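Local coordinates for protein 6-aminohexanoate-cyclic-dimer hydrolase (Arthrobacter sp., PDB 3A2Q) that hydrolyses the cyclic dimer of 6-aminohexanoate, a by-product of nylon-6 manufacture, opening one amide bond to give the linear dimer, at residues D9-A14 against G62-V67; T84-G89 against T129-W134; R191-P196 against C239-S244; P275-A280 against P387-Q392; S313-V318 against A361-L366. The protein carries 1 engineered substitution. All blocks are in the same frame, centred on the assembly; numbering follows the deposited sequence.

Overall arrangement
The chain is an amidase-family fold built on a mixed sheet with helices around it. Interaction 1 comes first and brings helix 10-19 against the loop that leads into strand 68-72. Interaction 2 follows and joins the start of helix 88-93 to the loop after strand 113-118. Interaction 3 then ties the loop after strand 185-188 to the one after helix 219-229. These three close in series. Interaction 4 spans more than a hundred residues and joins helix 275-290 to the end of strand 383-387. Interaction 5 falls within that span and pairs helices 308-331 and 356-378. No two contacts touch; interactions 3 and 5 approach to about 6 Å between nearest atoms.

Interaction 1. Residues D9-A14 against G62-V67; sequences DATAQA and GPFAGV
Ala14 packs tightly against the loop of Pro63, Phe64 and Val67. Ala14 CB lies 3.5 Å from Pro63 O and 3.7 Å from Val67 CG2. Ala14 CB also lies 3.9 Å from Phe64 CD1. Val67 places CG1 anti to its backbone N (chi1 -176°), and Val67 CG1 meets Ala10 CB at 4.1 Å. The other branch, CG2, rests on Ala14. Phe64 turns one edge of its ring to the helix backbone. Ala10 O and Thr11 N lie near the ring plane at that edge, with Thr11 N 3.8 Å from Phe64 CE1. An alanine in place of Phe64 would probably open a gap beside Ala10, Thr11 and Ala14 and leave Phe112 without its stacking partner.

The other side is looser. Pro63 is exposed and its ring does not reach the helix. A water links Ala14 O to Ala65 O, so the two backbones are joined there indirectly. The loop gets its shape from two turns, type I from Gly62 to Ala65 and type II from Phe64 to Val67.

Asp9 is the N-cap of the helix. Asp9 OD1 accepts from Ala12 N at 2.7 Å, nearly straight at 166°. Its OD2 forms a salt bridge with Arg220, and Thr11 OG1 bonds to Asp221. Helix 10-19 is thus tied at its start to helix 219-229. The loop runs on into strand 68-72 and is bonded through its backbone to Ala110, Gly111 and Val113, where helix 102-110 leads into strand 113-118.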
# COMPACT_ATOMS: atom_id res chain seq x y z
N ASP A 9 -9.78 -15.50 6.07
CA ASP A 9 -9.28 -14.17 6.39
C ASP A 9 -8.90 -14.07 7.86
O ASP A 9 -9.06 -15.03 8.61
CB ASP A 9 -10.29 -13.07 6.00
CG ASP A 9 -11.59 -13.16 6.76
OD1 ASP A 9 -11.63 -13.81 7.83
OD2 ASP A 9 -12.58 -12.56 6.29
N ALA A 10 -8.39 -12.91 8.27
CA ALA A 10 -7.97 -12.71 9.66
C ALA A 10 -9.10 -12.89 10.66
O ALA A 10 -8.90 -13.47 11.73
CB ALA A 10 -7.34 -11.33 9.82
N THR A 11 -10.29 -12.41 10.32
CA THR A 11 -11.44 -12.52 11.21
C THR A 11 -11.80 -13.99 11.45
O THR A 11 -12.04 -14.40 12.58
CB THR A 11 -12.66 -11.79 10.63
OG1 THR A 11 -12.35 -10.40 10.46
CG2 THR A 11 -13.85 -11.93 11.56
N ALA A 12 -11.82 -14.78 10.38
CA ALA A 12 -12.15 -16.19 10.49
C ALA A 12 -11.05 -16.96 11.22
O ALA A 12 -11.34 -17.87 11.99
CB ALA A 12 -12.38 -16.79 9.11
N GLN A 13 -9.80 -16.59 10.98
CA GLN A 13 -8.68 -17.26 11.64
C GLN A 13 -8.66 -16.97 13.13
O GLN A 13 -8.26 -17.82 13.92
CB GLN A 13 -7.35 -16.81 11.03
CG GLN A 13 -7.07 -17.42 9.67
CD GLN A 13 -5.69 -17.07 9.17
OE1 GLN A 13 -4.73 -17.08 9.94
NE2 GLN A 13 -5.59 -16.78 7.88
N ALA A 14 -9.08 -15.76 13.50
CA ALA A 14 -9.12 -15.37 14.89
C ALA A 14 -10.21 -16.17 15.60
O ALA A 14 -10.03 -16.59 16.75
CB ALA A 14 -9.40 -13.88 15.01
N GLY A 62 -6.78 -10.42 22.64
CA GLY A 62 -7.59 -9.43 21.95
C GLY A 62 -8.45 -10.05 20.86
O GLY A 62 -8.52 -11.27 20.74
N PRO A 63 -9.13 -9.22 20.05
CA PRO A 63 -10.00 -9.69 18.96
C PRO A 63 -9.30 -10.50 17.87
O PRO A 63 -9.95 -11.15 17.06
CB PRO A 63 -10.61 -8.40 18.42
CG PRO A 63 -9.58 -7.35 18.76
CD PRO A 63 -9.16 -7.75 20.15
N PHE A 64 -7.97 -10.45 17.84
CA PHE A 64 -7.20 -11.19 16.84
C PHE A 64 -6.03 -11.93 17.48
O PHE A 64 -5.00 -12.15 16.85
CB PHE A 64 -6.68 -10.23 15.77
CG PHE A 64 -7.76 -9.65 14.90
CD1 PHE A 64 -8.27 -10.39 13.84
CD2 PHE A 64 -8.29 -8.40 15.17
CE1 PHE A 64 -9.31 -9.88 13.05
CE2 PHE A 64 -9.32 -7.88 14.39
CZ PHE A 64 -9.83 -8.63 13.33
N ALA A 65 -6.20 -12.34 18.73
CA ALA A 65 -5.15 -13.05 19.45
C ALA A 65 -4.65 -14.27 18.66
O ALA A 65 -5.43 -15.15 18.29
CB ALA A 65 -5.65 -13.50 20.82
N GLY A 66 -3.34 -14.30 18.38
CA GLY A 66 -2.76 -15.41 17.66
C GLY A 66 -2.66 -15.28 16.15
O GLY A 66 -1.97 -16.08 15.50
N VAL A 67 -3.32 -14.29 15.57
CA VAL A 67 -3.28 -14.11 14.12
C VAL A 67 -1.99 -13.44 13.68
O VAL A 67 -1.64 -12.37 14.16
CB VAL A 67 -4.47 -13.28 13.62
CG1 VAL A 67 -4.44 -13.21 12.09
CG2 VAL A 67 -5.78 -13.90 14.09
O HOH W 1 -7.92 -15.32 18.56

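Interaction 2. Residues T84-G89 against T129-W134; sequences TSSIKG and TEPEAW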
# COMPACT_ATOMS: atom_id res chain seq x y z
N THR A 84 16.48 -2.56 7.18
CA THR A 84 17.31 -2.20 6.04
C THR A 84 16.73 -1.14 5.11
O THR A 84 17.48 -0.36 4.51
CB THR A 84 17.64 -3.44 5.18
OG1 THR A 84 16.44 -3.90 4.54
CG2 THR A 84 18.21 -4.56 6.04
N SER A 85 15.41 -1.11 4.98
CA SER A 85 14.76 -0.17 4.08
C SER A 85 15.29 -0.47 2.68
O SER A 85 15.25 0.38 1.79
CB SER A 85 15.08 1.27 4.46
OG SER A 85 14.46 1.63 5.68
N SER A 86 15.80 -1.69 2.52
CA SER A 86 16.38 -2.16 1.27
C SER A 86 17.54 -1.32 0.76
O SER A 86 17.73 -1.15 -0.45
CB SER A 86 15.30 -2.29 0.20
OG SER A 86 14.52 -3.45 0.45
N ILE A 87 18.32 -0.78 1.70
CA ILE A 87 19.50 -0.00 1.36
C ILE A 87 20.68 -0.96 1.54
O ILE A 87 20.86 -1.52 2.62
CB ILE A 87 19.68 1.21 2.30
CG1 ILE A 87 18.47 2.14 2.20
CG2 ILE A 87 20.95 1.97 1.92
CD1 ILE A 87 18.51 3.34 3.13
N LYS A 88 21.46 -1.16 0.49
CA LYS A 88 22.60 -2.06 0.55
C LYS A 88 23.48 -1.74 1.76
O LYS A 88 23.73 -2.59 2.61
CB LYS A 88 23.42 -1.96 -0.74
CG LYS A 88 24.59 -2.93 -0.84
CD LYS A 88 25.29 -2.80 -2.19
CE LYS A 88 26.46 -3.75 -2.30
NZ LYS A 88 27.53 -3.46 -1.30
N GLY A 89 23.92 -0.49 1.84
CA GLY A 89 24.76 -0.06 2.94
C GLY A 89 24.17 -0.33 4.32
O GLY A 89 24.90 -0.49 5.29
N THR A 129 9.01 -4.19 -7.00
CA THR A 129 9.79 -4.57 -5.83
C THR A 129 10.95 -5.47 -6.23
O THR A 129 10.89 -6.69 -6.08
CB THR A 129 8.88 -5.29 -4.80
OG1 THR A 129 7.76 -4.46 -4.50
CG2 THR A 129 9.63 -5.59 -3.51
N GLU A 130 12.00 -4.84 -6.74
CA GLU A 130 13.19 -5.55 -7.20
C GLU A 130 14.46 -4.82 -6.74
O GLU A 130 15.26 -4.35 -7.55
CB GLU A 130 13.16 -5.64 -8.73
CG GLU A 130 11.95 -6.40 -9.27
CD GLU A 130 11.69 -6.15 -10.74
OE1 GLU A 130 12.64 -6.24 -11.54
OE2 GLU A 130 10.52 -5.87 -11.10
N PRO A 131 14.64 -4.71 -5.41
CA PRO A 131 15.80 -4.03 -4.85
C PRO A 131 17.08 -4.83 -5.08
O PRO A 131 17.04 -6.06 -5.12
CB PRO A 131 15.47 -3.96 -3.36
CG PRO A 131 14.70 -5.22 -3.14
CD PRO A 131 13.79 -5.26 -4.34
N GLU A 132 18.20 -4.13 -5.22
CA GLU A 132 19.48 -4.80 -5.41
C GLU A 132 19.84 -5.54 -4.13
O GLU A 132 20.42 -6.63 -4.16
CB GLU A 132 20.57 -3.77 -5.72
CG GLU A 132 20.52 -3.19 -7.13
CD GLU A 132 21.49 -2.04 -7.32
OE1 GLU A 132 22.60 -2.08 -6.74
OE2 GLU A 132 21.15 -1.10 -8.07
N ALA A 133 19.48 -4.95 -3.00
CA ALA A 133 19.77 -5.52 -1.69
C ALA A 133 19.17 -6.88 -1.38
O ALA A 133 19.86 -7.75 -0.85
CB ALA A 133 19.38 -4.52 -0.60
N TRP A 134 17.89 -7.08 -1.69
CA TRP A 134 17.24 -8.36 -1.40
C TRP A 134 16.80 -9.19 -2.60
O TRP A 134 16.38 -10.33 -2.44
CB TRP A 134 16.03 -8.15 -0.50
CG TRP A 134 16.35 -7.62 0.86
CD1 TRP A 134 16.37 -6.31 1.25
CD2 TRP A 134 16.68 -8.39 2.02
NE1 TRP A 134 16.69 -6.22 2.58
CE2 TRP A 134 16.88 -7.48 3.08
CE3 TRP A 134 16.82 -9.76 2.27
CZ2 TRP A 134 17.22 -7.90 4.37
CZ3 TRP A 134 17.16 -10.18 3.56
CH2 TRP A 134 17.36 -9.25 4.59
O HOH W 2 18.88 -1.84 -2.87
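Trp134 reaches across to Thr84 and Ser86 with the pyrrole side of its indole. From CB, CG stands anti to the carbonyl carbon (chi1 -65°). Trp134 CD1 comes next and lies 3.5 Å from Ser86 OG. Trp134 NE1 donates to Thr84 OG1 at 3.0 Å, with an angle of 161° and the acceptor close to the ring plane. Further along, Trp134 CZ2 lies 3.9 Å from Thr84 CG2. A phenylalanine in place of Trp134 would probably leave Thr84 OG1 without this donor.

Thr84 OG1 is also bonded to Asp73, and it takes Ser86 N in an ST turn, though the place of that nitrogen is less sure. The turn leads to Ile87, the N-cap residue of helix 88-93. Lys91 of this helix makes a cation-pi contact with Trp134.

Ser86 CB packs on Pro131 CB at 3.9 Å, and its OG bonds to Thr120 O. Ala133 CB lies against Ser86 O at 3.8 Å. A water donates to Ser86 O and accepts from Ala133 N. The Ser86 side chain is about 8 Å from that of Lys72, assigned by similarity to the charge relay system.

Interaction 3. Residues R191-P196 against C239-S244; sequences RGRISP and CAPTAS
Arg193 lays its guanidinium flat against the methyl of Ala240. Ala240 CB sits over the centre of one face, 3.5 Å from Arg193 CZ. The same flat group turns its edge to the next residue: Arg193 NH1 donates to Pro241 O at 2.8 Å, with an angle of 153° and the oxygen close to the guanidinium plane. The donor is tilted out of the carbonyl plane. Arg193 NH2 adds a weak hydrogen bond to Pro241 O at 3.2 Å. The remaining nitrogen, NE, forms a salt bridge with Glu460, outside the two segments, which would be likely to balance the charge. Face packing, the bonds to Pro241 O and the hold of Glu460 together limit how the group can rotate. The side chain gets there by a bent path. CG is anti to the backbone N (chi1 -180°), and the chain then folds at chi2 and chi3.

Backbone meets backbone one step earlier. Gly192 lies close to Cys239, and Cys239 CA makes a CH...O contact of 3.6 Å with Gly192 O. A CB on Gly192 would run into Cys239 N, and the backbone conformation would also press it against the carbonyl oxygen of Arg191. Ala240 CB also lies 3.6 Å from Arg191 O. The Arg191 guanidinium is held elsewhere, by NE to Gly208 O and NH2 to Val430 O.

Both segments are loops. The 239-244 loop lies between helices 219-229 and 247-250. The 191-196 loop follows strand 185-188 and packs through Ile194 on strand 211-216 and helices 102-110 and 219-229. Arg193, from the same loop, touches Leu226 of helix 219-229.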
# COMPACT_ATOMS: atom_id res chain seq x y z
N ARG A 191 -5.65 10.78 4.83
CA ARG A 191 -4.40 11.29 5.38
C ARG A 191 -4.62 11.55 6.88
O ARG A 191 -5.63 12.13 7.27
CB ARG A 191 -4.02 12.60 4.68
CG ARG A 191 -2.86 13.36 5.32
CD ARG A 191 -2.60 14.66 4.56
NE ARG A 191 -2.07 14.40 3.22
CZ ARG A 191 -2.39 15.09 2.13
NH1 ARG A 191 -3.25 16.10 2.20
NH2 ARG A 191 -1.84 14.78 0.97
N GLY A 192 -3.68 11.10 7.71
CA GLY A 192 -3.79 11.31 9.14
C GLY A 192 -4.63 10.29 9.88
O GLY A 192 -4.93 10.49 11.06
N ARG A 193 -5.03 9.22 9.20
CA ARG A 193 -5.83 8.18 9.85
C ARG A 193 -4.95 7.27 10.68
O ARG A 193 -5.25 6.98 11.84
CB ARG A 193 -6.57 7.34 8.80
CG ARG A 193 -7.45 6.23 9.38
CD ARG A 193 -8.67 6.79 10.12
NE ARG A 193 -9.58 7.49 9.21
CZ ARG A 193 -10.51 8.36 9.61
NH1 ARG A 193 -10.65 8.65 10.89
NH2 ARG A 193 -11.29 8.95 8.71
N ILE A 194 -3.85 6.81 10.09
CA ILE A 194 -2.93 5.89 10.76
C ILE A 194 -1.59 6.55 11.06
O ILE A 194 -0.93 7.07 10.17
CB ILE A 194 -2.65 4.64 9.89
CG1 ILE A 194 -3.97 3.96 9.52
CG2 ILE A 194 -1.72 3.69 10.64
CD1 ILE A 194 -3.81 2.69 8.69
N SER A 195 -1.18 6.51 12.33
CA SER A 195 0.08 7.12 12.71
C SER A 195 1.31 6.34 12.26
O SER A 195 1.37 5.13 12.43
CB SER A 195 0.15 7.29 14.23
OG SER A 195 1.42 7.81 14.59
N PRO A 196 2.30 7.04 11.69
CA PRO A 196 3.56 6.44 11.21
C PRO A 196 4.65 6.72 12.25
O PRO A 196 5.82 6.41 12.03
CB PRO A 196 3.83 7.19 9.93
CG PRO A 196 3.42 8.59 10.32
CD PRO A 196 2.13 8.39 11.11
N CYS A 239 -4.30 14.65 10.70
CA CYS A 239 -5.36 14.00 11.44
C CYS A 239 -6.57 13.88 10.52
O CYS A 239 -6.77 14.71 9.63
CB CYS A 239 -5.70 14.83 12.68
SG CYS A 239 -6.65 13.96 13.93
N ALA A 240 -7.36 12.83 10.71
CA ALA A 240 -8.54 12.61 9.88
C ALA A 240 -9.80 12.77 10.72
O ALA A 240 -9.75 12.65 11.94
CB ALA A 240 -8.49 11.22 9.26
N PRO A 241 -10.94 13.08 10.07
CA PRO A 241 -12.23 13.25 10.75
C PRO A 241 -12.59 11.96 11.49
O PRO A 241 -12.35 10.87 10.98
CB PRO A 241 -13.19 13.54 9.60
CG PRO A 241 -12.31 14.20 8.58
CD PRO A 241 -11.06 13.37 8.63
N THR A 242 -13.16 12.10 12.68
CA THR A 242 -13.53 10.96 13.52
C THR A 242 -14.84 10.31 13.10
O THR A 242 -15.82 10.99 12.80
CB THR A 242 -13.66 11.39 14.99
OG1 THR A 242 -12.46 12.06 15.40
CG2 THR A 242 -13.89 10.19 15.88
N ALA A 243 -14.86 8.98 13.10
CA ALA A 243 -16.06 8.23 12.76
C ALA A 243 -16.88 8.11 14.04
O ALA A 243 -16.33 8.07 15.13
CB ALA A 243 -15.70 6.84 12.23
N SER A 244 -18.20 8.03 13.89
CA SER A 244 -19.08 7.93 15.05
C SER A 244 -19.17 6.52 15.61
O SER A 244 -19.50 6.32 16.78
CB SER A 244 -20.49 8.41 14.66
OG SER A 244 -20.97 7.67 13.55

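Interaction 4. Residues P275-A280 against P387-Q392; sequences PECAAA and PTVTRQ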
# COMPACT_ATOMS: atom_id res chain seq x y z
N PRO A 275 -7.42 -1.47 -22.13
CA PRO A 275 -8.82 -1.89 -22.27
C PRO A 275 -9.32 -2.84 -21.19
O PRO A 275 -10.48 -2.74 -20.76
CB PRO A 275 -8.86 -2.53 -23.66
CG PRO A 275 -7.74 -1.84 -24.40
CD PRO A 275 -6.66 -1.76 -23.36
N GLU A 276 -8.48 -3.78 -20.77
CA GLU A 276 -8.90 -4.74 -19.75
C GLU A 276 -9.02 -4.08 -18.39
O GLU A 276 -9.90 -4.43 -17.61
CB GLU A 276 -7.93 -5.93 -19.69
CG GLU A 276 -7.78 -6.63 -21.05
CD GLU A 276 -7.18 -8.02 -20.96
OE1 GLU A 276 -6.39 -8.28 -20.03
OE2 GLU A 276 -7.48 -8.85 -21.84
N CYS A 277 -8.14 -3.12 -18.11
CA CYS A 277 -8.23 -2.39 -16.84
C CYS A 277 -9.52 -1.57 -16.85
O CYS A 277 -10.25 -1.53 -15.86
CB CYS A 277 -7.03 -1.46 -16.68
SG CYS A 277 -5.50 -2.33 -16.33
N ALA A 278 -9.79 -0.92 -17.98
CA ALA A 278 -10.99 -0.10 -18.11
C ALA A 278 -12.26 -0.95 -17.98
O ALA A 278 -13.22 -0.53 -17.33
CB ALA A 278 -10.99 0.63 -19.44
N ALA A 279 -12.25 -2.13 -18.58
CA ALA A 279 -13.42 -3.01 -18.54
C ALA A 279 -13.74 -3.51 -17.13
O ALA A 279 -14.90 -3.72 -16.80
CB ALA A 279 -13.21 -4.19 -19.48
N ALA A 280 -12.71 -3.69 -16.31
CA ALA A 280 -12.90 -4.16 -14.94
C ALA A 280 -13.63 -3.08 -14.15
O ALA A 280 -14.56 -3.36 -13.40
CB ALA A 280 -11.55 -4.46 -14.28
N PRO A 387 -9.96 2.28 -12.61
CA PRO A 387 -8.99 1.17 -12.47
C PRO A 387 -7.91 1.59 -11.48
O PRO A 387 -7.60 2.77 -11.37
CB PRO A 387 -8.44 1.02 -13.89
CG PRO A 387 -9.54 1.55 -14.76
CD PRO A 387 -10.05 2.74 -14.00
N THR A 388 -7.35 0.63 -10.74
CA THR A 388 -6.29 0.99 -9.80
C THR A 388 -5.03 1.30 -10.61
O THR A 388 -4.36 2.30 -10.35
CB THR A 388 -6.01 -0.15 -8.81
OG1 THR A 388 -7.22 -0.48 -8.12
CG2 THR A 388 -4.97 0.29 -7.77
N VAL A 389 -4.70 0.43 -11.57
CA VAL A 389 -3.52 0.66 -12.42
C VAL A 389 -4.00 0.83 -13.86
O VAL A 389 -5.13 0.46 -14.20
CB VAL A 389 -2.50 -0.50 -12.32
CG1 VAL A 389 -2.02 -0.63 -10.88
CG2 VAL A 389 -3.12 -1.80 -12.81
N THR A 390 -3.15 1.39 -14.72
CA THR A 390 -3.55 1.66 -16.10
C THR A 390 -2.95 0.78 -17.19
O THR A 390 -3.21 1.01 -18.37
CB THR A 390 -3.25 3.12 -16.47
OG1 THR A 390 -1.84 3.26 -16.71
CG2 THR A 390 -3.65 4.05 -15.34
N ARG A 391 -2.17 -0.21 -16.79
CA ARG A 391 -1.51 -1.11 -17.74
C ARG A 391 -1.47 -2.54 -17.23
O ARG A 391 -1.76 -2.82 -16.07
CB ARG A 391 -0.08 -0.65 -17.97
CG ARG A 391 0.73 -0.58 -16.67
CD ARG A 391 2.23 -0.54 -16.93
NE ARG A 391 2.69 -1.78 -17.54
CZ ARG A 391 3.93 -1.96 -18.00
NH1 ARG A 391 4.82 -0.98 -17.91
NH2 ARG A 391 4.27 -3.12 -18.55
N GLN A 392 -1.08 -3.44 -18.13
CA GLN A 392 -0.94 -4.85 -17.79
C GLN A 392 0.27 -4.92 -16.85
O GLN A 392 1.10 -4.01 -16.85
CB GLN A 392 -0.66 -5.67 -19.05
CG GLN A 392 -1.83 -5.72 -20.05
CD GLN A 392 -2.93 -6.68 -19.61
OE1 GLN A 392 -2.65 -7.81 -19.23
NE2 GLN A 392 -4.17 -6.22 -19.66
O HOH W 3 -3.79 -9.94 -21.07
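Glu276 is the first residue of its helix to touch the other segment, and it does so through Gln392. Gln392 NE2 donates to Glu276 OE1 at 3.1 Å, with an angle of 147°. The nitrogen comes from above the carboxylate plane, 45° out of it, and the carboxylate and amide planes stand 69° apart. The two side chains are anchored from outside as well: Glu276 OE2 bonds to Ser444, and Gln392 NE2 has a second acceptor in Asp274. A water lies beside Glu276 OE1 and Gln392 OE1.

Cys277 comes next and points into the contact. Cys277 SG is anti to its own carbonyl carbon and lies among backbone oxygens, 3.5 Å from Val389 O and 3.8 Å from Arg391 O. Cys277 CB meets Pro387 CB at 4.0 Å. The proline ring also reaches the helix backbone, with Pro387 CG 3.3 Å from Cys277 O. Cys277 is buried between this ring and the bend of the loop after it. Ala278 follows and gives its backbone: Ala278 CA is 4.0 Å from Pro387 CG. Across from the helix, Arg391 points its CB away; its NE bonds to Gln392 O and its NH2 forms a salt bridge with Glu398.

The contact packs the first turn of helix 275-290 on the loop at the end of strand 383-387, within the alpha/beta architecture of the amidase fold. That strand lies between strands 448-455 and 259-262. Glu276 and Ala280 touch Ile449 of strand 448-455, and Val389 touches Ser180 of helix 176-182.

Interaction 5. Residues S313-V318 against A361-L366; sequences STICDV and ACVDEL
Ile315 meets Cys362, Val363 and Leu366 through aliphatic atoms and no flat group lies between the two helical segments. Aromatic side chains lie close by: Phe359, one turn before Cys362, touches Ile315, and Tyr312 touches Leu366. Ile315 CG1 stands anti to the carbonyl carbon (chi1 -67°) and packs on Cys362 CB at 3.7 Å. At the end of the chain, Ile315 CD1 has two further neighbours. Ile315 CD1 meets Leu366 CD1 tip to tip at 3.7 Å. Ile315 CD1 meets Val363 CG2 at 3.8 Å, and there the two side chains cross at about a right angle.

This is plain helix-to-helix packing between helices 308-331 and 356-378. The axes of the short segments come within 9.7 Å and their directions are 129° apart, so the helices run in broadly opposed senses at a wide slant. Ile315 reaches in among Cys362, Val363 and Leu366, residues spaced along one face of the other helix.

Thr314 lies beside Ile315 and also meets Cys362. Thr314 CB lies 3.7 Å from Cys362 SG, and its CG2 also touches that sulfur. The hydroxyl OG1 makes a weak bond back to Lys310 O in its own helix. Ile315 also touches Val206 of helix 202-207, a residue of the ligand pocket. The next residue, Cys316, touches the bound 6-aminohexanoic acid.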
# COMPACT_ATOMS: atom_id res chain seq x y z
N SER A 313 7.81 15.52 -7.50
CA SER A 313 9.12 14.92 -7.74
C SER A 313 10.22 15.68 -7.01
O SER A 313 11.13 15.08 -6.44
CB SER A 313 9.42 14.91 -9.24
OG SER A 313 10.59 14.15 -9.52
N THR A 314 10.13 17.00 -7.02
CA THR A 314 11.12 17.84 -6.35
C THR A 314 11.12 17.57 -4.85
O THR A 314 12.17 17.47 -4.22
CB THR A 314 10.85 19.33 -6.61
OG1 THR A 314 10.98 19.59 -8.02
CG2 THR A 314 11.83 20.21 -5.83
N ILE A 315 9.92 17.43 -4.28
CA ILE A 315 9.81 17.15 -2.86
C ILE A 315 10.41 15.77 -2.59
O ILE A 315 11.09 15.57 -1.59
CB ILE A 315 8.34 17.18 -2.41
CG1 ILE A 315 7.81 18.61 -2.51
CG2 ILE A 315 8.21 16.64 -0.99
CD1 ILE A 315 6.32 18.74 -2.27
N CYS A 316 10.15 14.83 -3.49
CA CYS A 316 10.68 13.48 -3.35
C CYS A 316 12.21 13.46 -3.39
O CYS A 316 12.84 12.68 -2.68
CB CYS A 316 10.11 12.57 -4.44
SG CYS A 316 8.39 12.04 -4.13
N ASP A 317 12.81 14.32 -4.22
CA ASP A 317 14.27 14.37 -4.30
C ASP A 317 14.83 14.71 -2.92
O ASP A 317 15.78 14.09 -2.46
CB ASP A 317 14.74 15.43 -5.30
CG ASP A 317 14.49 15.03 -6.74
OD1 ASP A 317 14.38 13.81 -7.01
OD2 ASP A 317 14.42 15.93 -7.60
N VAL A 318 14.24 15.72 -2.29
CA VAL A 318 14.66 16.17 -0.97
C VAL A 318 14.43 15.10 0.09
O VAL A 318 15.29 14.89 0.95
CB VAL A 318 13.90 17.47 -0.58
CG1 VAL A 318 14.16 17.83 0.89
CG2 VAL A 318 14.35 18.61 -1.48
N ALA A 361 7.21 26.25 -2.27
CA ALA A 361 6.29 26.44 -3.40
C ALA A 361 5.72 25.11 -3.89
O ALA A 361 4.54 25.03 -4.23
CB ALA A 361 7.01 27.16 -4.54
N CYS A 362 6.56 24.08 -3.92
CA CYS A 362 6.12 22.76 -4.37
C CYS A 362 5.03 22.22 -3.45
O CYS A 362 4.05 21.64 -3.91
CB CYS A 362 7.30 21.79 -4.40
SG CYS A 362 8.47 22.09 -5.75
N VAL A 363 5.21 22.41 -2.15
CA VAL A 363 4.21 21.93 -1.19
C VAL A 363 2.90 22.67 -1.43
O VAL A 363 1.82 22.07 -1.40
CB VAL A 363 4.68 22.14 0.27
CG1 VAL A 363 3.54 21.79 1.23
CG2 VAL A 363 5.89 21.27 0.55
N ASP A 364 2.97 23.98 -1.67
CA ASP A 364 1.76 24.75 -1.93
C ASP A 364 1.05 24.22 -3.17
O ASP A 364 -0.18 24.17 -3.21
CB ASP A 364 2.08 26.23 -2.15
CG ASP A 364 2.29 26.98 -0.84
OD1 ASP A 364 2.09 26.38 0.23
OD2 ASP A 364 2.64 28.18 -0.91
N GLU A 365 1.82 23.83 -4.18
CA GLU A 365 1.22 23.30 -5.41
C GLU A 365 0.42 22.04 -5.13
O GLU A 365 -0.61 21.80 -5.75
CB GLU A 365 2.31 23.01 -6.46
CG GLU A 365 2.84 24.25 -7.16
CD GLU A 365 1.72 25.15 -7.69
OE1 GLU A 365 0.86 24.66 -8.45
OE2 GLU A 365 1.70 26.35 -7.34
N LEU A 366 0.89 21.24 -4.18
CA LEU A 366 0.18 20.02 -3.82
C LEU A 366 -1.14 20.37 -3.14
O LEU A 366 -2.17 19.77 -3.44
CB LEU A 366 1.02 19.15 -2.88
CG LEU A 366 2.37 18.62 -3.39
CD1 LEU A 366 2.86 17.55 -2.44
CD2 LEU A 366 2.21 18.04 -4.78